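Local coordinates for protein telomerase reverse transcriptase (Candida tropicalis MYA-3404, PDB 6ZD1) that probably extends chromosome ends as the catalytic reverse transcriptase subunit of telomerase, adding simple telomeric repeats by copying a template within the enzyme's RNA component, at residues T71-S76 with K192-T197; G232-I237 with A442-K447. All blocks are in the same frame, centred on the assembly; numbering follows the deposited sequence.

Contact 1 of 2, residues T71-S76 with K192-T197; sequences TMIDYS and KLFYFT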
loop_
_atom_site.group_PDB
_atom_site.type_symbol
_atom_site.label_atom_id
_atom_site.label_comp_id
_atom_site.label_asym_id
_atom_site.label_seq_id
_atom_site.Cartn_x
_atom_site.Cartn_y
_atom_site.Cartn_z
ATOM N N THR A 71 -16.438 18.413 2.737
ATOM C CA THR A 71 -15.281 17.530 2.518
ATOM C C THR A 71 -15.654 16.254 1.737
ATOM O O THR A 71 -16.774 15.752 1.890
ATOM C CB THR A 71 -14.597 17.215 3.838
ATOM O OG1 THR A 71 -15.594 16.808 4.777
ATOM C CG2 THR A 71 -14.022 18.478 4.369
HETATM N N MSE A 72 -14.731 15.686 0.948
HETATM C CA MSE A 72 -15.088 14.483 0.147
HETATM C C MSE A 72 -15.547 13.207 0.918
HETATM O O MSE A 72 -16.379 12.457 0.395
HETATM C CB MSE A 72 -13.927 14.107 -0.806
HETATM C CG MSE A 72 -13.353 15.282 -1.630
HETATM SE SE MSE A 72 -14.791 16.328 -2.378
HETATM C CE MSE A 72 -15.795 14.830 -3.097
ATOM N N ILE A 73 -15.089 12.979 2.157
ATOM C CA ILE A 73 -15.463 11.737 2.844
ATOM C C ILE A 73 -16.841 11.773 3.486
ATOM O O ILE A 73 -17.386 10.713 3.811
ATOM C CB ILE A 73 -14.480 11.360 3.966
ATOM C CG1 ILE A 73 -13.354 12.390 4.069
ATOM C CG2 ILE A 73 -13.936 9.951 3.746
ATOM C CD1 ILE A 73 -12.512 12.240 5.316
ATOM N N ASP A 74 -17.416 12.957 3.679
ATOM C CA ASP A 74 -18.737 13.067 4.291
ATOM C C ASP A 74 -19.837 12.468 3.410
ATOM O O ASP A 74 -20.913 12.116 3.910
ATOM C CB ASP A 74 -18.997 14.528 4.643
ATOM C CG ASP A 74 -17.945 15.091 5.597
ATOM O OD1 ASP A 74 -17.394 14.311 6.411
ATOM O OD2 ASP A 74 -17.676 16.315 5.527
ATOM N N TYR A 75 -19.605 12.372 2.102
ATOM C CA TYR A 75 -20.560 11.709 1.218
ATOM C C TYR A 75 -20.620 10.195 1.424
ATOM O O TYR A 75 -21.587 9.558 0.988
ATOM C CB TYR A 75 -20.182 11.964 -0.241
ATOM C CG TYR A 75 -20.240 13.398 -0.700
ATOM C CD1 TYR A 75 -21.438 13.954 -1.162
ATOM C CD2 TYR A 75 -19.104 14.185 -0.709
ATOM C CE1 TYR A 75 -21.509 15.267 -1.578
ATOM C CE2 TYR A 75 -19.154 15.479 -1.149
ATOM C CZ TYR A 75 -20.355 16.018 -1.597
ATOM O OH TYR A 75 -20.399 17.329 -2.015
ATOM N N SER A 76 -19.605 9.597 2.037
ATOM C CA SER A 76 -19.571 8.150 2.176
ATOM C C SER A 76 -20.690 7.675 3.092
ATOM O O SER A 76 -21.121 8.385 4.005
ATOM C CB SER A 76 -18.222 7.696 2.728
ATOM O OG SER A 76 -18.052 8.084 4.084
ATOM N N LYS A 192 -9.114 3.303 7.873
ATOM C CA LYS A 192 -10.452 3.750 7.520
ATOM C C LYS A 192 -10.746 3.399 6.070
ATOM O O LYS A 192 -10.095 3.910 5.154
ATOM C CB LYS A 192 -10.582 5.256 7.742
ATOM C CG LYS A 192 -11.175 5.655 9.086
ATOM C CD LYS A 192 -10.225 5.366 10.239
ATOM C CE LYS A 192 -10.818 5.829 11.563
ATOM N NZ LYS A 192 -9.949 5.486 12.720
ATOM N N LEU A 193 -11.724 2.530 5.867
ATOM C CA LEU A 193 -12.250 2.235 4.546
ATOM C C LEU A 193 -13.584 2.943 4.397
ATOM O O LEU A 193 -14.346 3.068 5.361
ATOM C CB LEU A 193 -12.415 0.731 4.336
ATOM C CG LEU A 193 -11.109 0.017 3.996
ATOM C CD1 LEU A 193 -11.276 -1.476 4.132
ATOM C CD2 LEU A 193 -10.674 0.375 2.590
ATOM N N PHE A 194 -13.853 3.433 3.192
ATOM C CA PHE A 194 -14.998 4.302 2.978
ATOM C C PHE A 194 -15.860 3.787 1.842
ATOM O O PHE A 194 -15.355 3.483 0.756
ATOM C CB PHE A 194 -14.526 5.728 2.724
ATOM C CG PHE A 194 -13.865 6.334 3.916
ATOM C CD1 PHE A 194 -12.543 6.738 3.874
ATOM C CD2 PHE A 194 -14.564 6.458 5.106
ATOM C CE1 PHE A 194 -11.947 7.290 4.995
ATOM C CE2 PHE A 194 -13.970 7.003 6.225
ATOM C CZ PHE A 194 -12.662 7.423 6.169
ATOM N N TYR A 195 -17.155 3.667 2.115
ATOM C CA TYR A 195 -18.131 3.175 1.155
ATOM C C TYR A 195 -18.857 4.368 0.542
ATOM O O TYR A 195 -19.621 5.060 1.226
ATOM C CB TYR A 195 -19.108 2.217 1.833
ATOM C CG TYR A 195 -18.475 0.940 2.344
ATOM C CD1 TYR A 195 -17.694 0.932 3.496
ATOM C CD2 TYR A 195 -18.673 -0.264 1.684
ATOM C CE1 TYR A 195 -17.121 -0.241 3.962
ATOM C CE2 TYR A 195 -18.110 -1.435 2.145
ATOM C CZ TYR A 195 -17.335 -1.422 3.280
ATOM O OH TYR A 195 -16.774 -2.599 3.729
ATOM N N PHE A 196 -18.608 4.612 -0.740
ATOM C CA PHE A 196 -19.350 5.587 -1.527
ATOM C C PHE A 196 -20.297 4.835 -2.449
ATOM O O PHE A 196 -19.868 3.924 -3.165
ATOM C CB PHE A 196 -18.413 6.475 -2.352
ATOM C CG PHE A 196 -17.480 7.311 -1.528
ATOM C CD1 PHE A 196 -17.831 8.600 -1.160
ATOM C CD2 PHE A 196 -16.248 6.815 -1.130
ATOM C CE1 PHE A 196 -16.976 9.378 -0.405
ATOM C CE2 PHE A 196 -15.389 7.589 -0.374
ATOM C CZ PHE A 196 -15.753 8.874 -0.014
ATOM N N THR A 197 -21.578 5.199 -2.419
ATOM C CA THR A 197 -22.521 4.626 -3.370
ATOM C C THR A 197 -22.100 4.983 -4.789
ATOM O O THR A 197 -21.561 6.063 -5.042
ATOM C CB THR A 197 -23.941 5.126 -3.102
ATOM O OG1 THR A 197 -24.023 6.523 -3.392
ATOM C CG2 THR A 197 -24.330 4.889 -1.650
#
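I73 and S76 meet F194 and F196 where the loop ahead of helix 79-93 lies against strand 193-197, which pairs with strand 180-184 in a two-stranded antiparallel hairpin of the telomerase RNA-binding domain. Two CH-pi contacts dominate. I73 sets its CG2 methyl over the middle of the F194 ring, 3.4 Å from the centroid and 8° off the ring normal. S76 CB lies over one face of the F196 ring, displaced toward the rim, at 3.9 Å from the centroid. F196 CG stands anti to its carbonyl carbon and beside the backbone N (chi1 -63°), and the ring reaches from there to the loop.

Around the edge of the F196 ring the partners are M72 O, nearly in the ring plane at 3.2 Å from CE1, and Y75 CB, 4.1 Å from the same carbon. The ring of W201, from the helix that follows the strand, also meets F196.

Between 71-76 and 192-197 there is no hydrogen bond; polar bonding runs instead within the turn. S76 OG donates to I73 O over 2.7 Å, and S76 N donates to the same oxygen at 3.1 Å, giving this carbonyl two donors from one residue. Y195 turns its hydroxyl to L116 O, while its backbone bonds to T77.

Residues 71-76 meet the strand through aliphatic carbons against aromatic faces and a carbonyl at a ring edge, while main-chain bonding begins one residue on, at T77.

Contact 2 of 2, residues G232-I237 with A442-K447; sequences GKIKLI and ATCLVK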
loop_
_atom_site.group_PDB
_atom_site.type_symbol
_atom_site.label_atom_id
_atom_site.label_comp_id
_atom_site.label_asym_id
_atom_site.label_seq_id
_atom_site.Cartn_x
_atom_site.Cartn_y
_atom_site.Cartn_z
ATOM N N GLY A 232 -2.850 4.402 -18.890
ATOM C CA GLY A 232 -3.300 4.144 -17.536
ATOM C C GLY A 232 -4.713 4.647 -17.346
ATOM O O GLY A 232 -5.199 5.496 -18.100
ATOM N N LYS A 233 -5.377 4.102 -16.333
ATOM C CA LYS A 233 -6.713 4.536 -15.952
ATOM C C LYS A 233 -6.638 5.283 -14.629
ATOM O O LYS A 233 -5.899 4.889 -13.719
ATOM C CB LYS A 233 -7.681 3.352 -15.845
ATOM C CG LYS A 233 -9.147 3.769 -15.770
ATOM C CD LYS A 233 -10.072 2.704 -16.348
ATOM C CE LYS A 233 -10.004 1.408 -15.556
ATOM N NZ LYS A 233 -10.921 0.370 -16.109
ATOM N N ILE A 234 -7.390 6.371 -14.536
ATOM C CA ILE A 234 -7.326 7.256 -13.381
ATOM C C ILE A 234 -8.046 6.625 -12.196
ATOM O O ILE A 234 -9.208 6.215 -12.301
ATOM C CB ILE A 234 -7.923 8.628 -13.718
ATOM C CG1 ILE A 234 -7.139 9.278 -14.852
ATOM C CG2 ILE A 234 -7.918 9.523 -12.493
ATOM C CD1 ILE A 234 -7.638 10.651 -15.197
ATOM N N LYS A 235 -7.354 6.561 -11.062
ATOM C CA LYS A 235 -7.917 6.138 -9.788
ATOM C C LYS A 235 -7.855 7.310 -8.817
ATOM O O LYS A 235 -6.851 8.025 -8.760
ATOM C CB LYS A 235 -7.160 4.931 -9.219
ATOM C CG LYS A 235 -7.983 4.066 -8.283
ATOM C CD LYS A 235 -7.249 2.782 -7.924
ATOM C CE LYS A 235 -6.453 2.935 -6.638
ATOM N NZ LYS A 235 -7.344 3.071 -5.447
ATOM N N LEU A 236 -8.936 7.521 -8.069
ATOM C CA LEU A 236 -9.048 8.646 -7.151
ATOM C C LEU A 236 -9.055 8.159 -5.707
ATOM O O LEU A 236 -9.577 7.082 -5.405
ATOM C CB LEU A 236 -10.307 9.466 -7.434
ATOM C CG LEU A 236 -10.313 10.177 -8.788
ATOM C CD1 LEU A 236 -11.595 10.968 -8.981
ATOM C CD2 LEU A 236 -9.097 11.079 -8.928
ATOM N N ILE A 237 -8.440 8.950 -4.828
ATOM C CA ILE A 237 -8.296 8.644 -3.404
ATOM C C ILE A 237 -8.691 9.879 -2.600
ATOM O O ILE A 237 -8.209 10.978 -2.894
ATOM C CB ILE A 237 -6.862 8.205 -3.066
ATOM C CG1 ILE A 237 -6.509 6.944 -3.847
ATOM C CG2 ILE A 237 -6.703 7.953 -1.576
ATOM C CD1 ILE A 237 -5.049 6.614 -3.812
ATOM N N ALA A 442 3.390 9.013 -21.288
ATOM C CA ALA A 442 2.391 8.562 -20.329
ATOM C C ALA A 442 1.054 9.227 -20.633
ATOM O O ALA A 442 0.966 10.458 -20.705
ATOM C CB ALA A 442 2.838 8.871 -18.902
ATOM N N THR A 443 0.022 8.414 -20.842
ATOM C CA THR A 443 -1.328 8.895 -21.093
ATOM C C THR A 443 -2.290 8.220 -20.125
ATOM O O THR A 443 -2.015 7.142 -19.592
ATOM C CB THR A 443 -1.776 8.629 -22.541
ATOM O OG1 THR A 443 -1.732 7.222 -22.812
ATOM C CG2 THR A 443 -0.876 9.361 -23.524
ATOM N N CYS A 444 -3.433 8.869 -19.904
ATOM C CA CYS A 444 -4.467 8.342 -19.028
ATOM C C CYS A 444 -5.816 8.390 -19.730
ATOM O O CYS A 444 -6.049 9.211 -20.623
ATOM C CB CYS A 444 -4.549 9.108 -17.696
ATOM S SG CYS A 444 -5.307 10.738 -17.789
ATOM N N LEU A 445 -6.691 7.473 -19.334
ATOM C CA LEU A 445 -8.053 7.401 -19.841
ATOM C C LEU A 445 -8.997 8.023 -18.822
ATOM O O LEU A 445 -8.868 7.777 -17.618
ATOM C CB LEU A 445 -8.460 5.953 -20.121
ATOM C CG LEU A 445 -7.872 5.274 -21.359
ATOM C CD1 LEU A 445 -6.421 4.857 -21.152
ATOM C CD2 LEU A 445 -8.725 4.081 -21.749
ATOM N N VAL A 446 -9.926 8.841 -19.299
ATOM C CA VAL A 446 -10.924 9.471 -18.443
ATOM C C VAL A 446 -12.304 9.055 -18.932
ATOM O O VAL A 446 -12.542 8.948 -20.142
ATOM C CB VAL A 446 -10.776 11.011 -18.408
ATOM C CG1 VAL A 446 -9.309 11.402 -18.272
ATOM C CG2 VAL A 446 -11.393 11.663 -19.637
ATOM N N LYS A 447 -13.197 8.769 -17.986
ATOM C CA LYS A 447 -14.584 8.509 -18.341
ATOM C C LYS A 447 -15.197 9.778 -18.917
ATOM O O LYS A 447 -15.005 10.874 -18.387
ATOM C CB LYS A 447 -15.362 8.034 -17.114
ATOM C CG LYS A 447 -16.225 6.805 -17.350
ATOM C CD LYS A 447 -16.596 6.144 -16.032
ATOM C CE LYS A 447 -17.524 4.958 -16.236
ATOM N NZ LYS A 447 -17.894 4.314 -14.943
#
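G232 and L445 join two parallel neighbours, strands 231-237 and 443-446, in the five-stranded mixed sheet of the reverse transcriptase region. L445 N donates to G232 O at 2.8 Å, with an N-H...O angle of 149°. The same oxygen receives a CA-H...O contact from C444 CA at 3.1 Å, and L445 CD1 lies 3.3 Å away from it, on the far side of the peptide from C444 SG. With three atoms of the other strand gathered on G232 O, this end is tight. A second bond, from G232 N to T443 O, is weak, bent to 123°. K233 pairs with L445 in parallel register, but its side chain contributes little and lies at the partly exposed border.

From I234 on the strands part, their axes crossing at 60°. K235, L236 and I237 leave strand 443-446 altogether and continue beside strand 244-249, with L236 packing on helix 198-216.

I234 bridges the widening gap. Its CG1, anti to the carbonyl carbon, comes near L445 O and C444 SG, and the extended second torsion carries CD1 onward to two side chains of the other strand, which F456 backs from strand 454-458. I234 runs side by side with V446, pointing the same way, and its CD1 touches both neighbours from one side, 3.6 Å from V446 CG1 and 3.5 Å from C444 SG.

Contact 1 is partly buried and lies in the RNA-binding part of the chain, whereas contact 2 is a buried contact within the reverse transcriptase region. Their centres are about 20 Å apart and their nearest atoms about 7 Å apart, without touching. They share no strand, yet both reach helix 198-216: M72 and Y75 touch it at L204, and I234 and L236 at I209. F243 likewise meets M72 of contact 1 and L236 of contact 2. The chemistry follows the setting. A loop laid on a hairpin meets it mainly through aromatic surfaces, while two strands inside one sheet add main-chain bonding to aliphatic and sulfur packing.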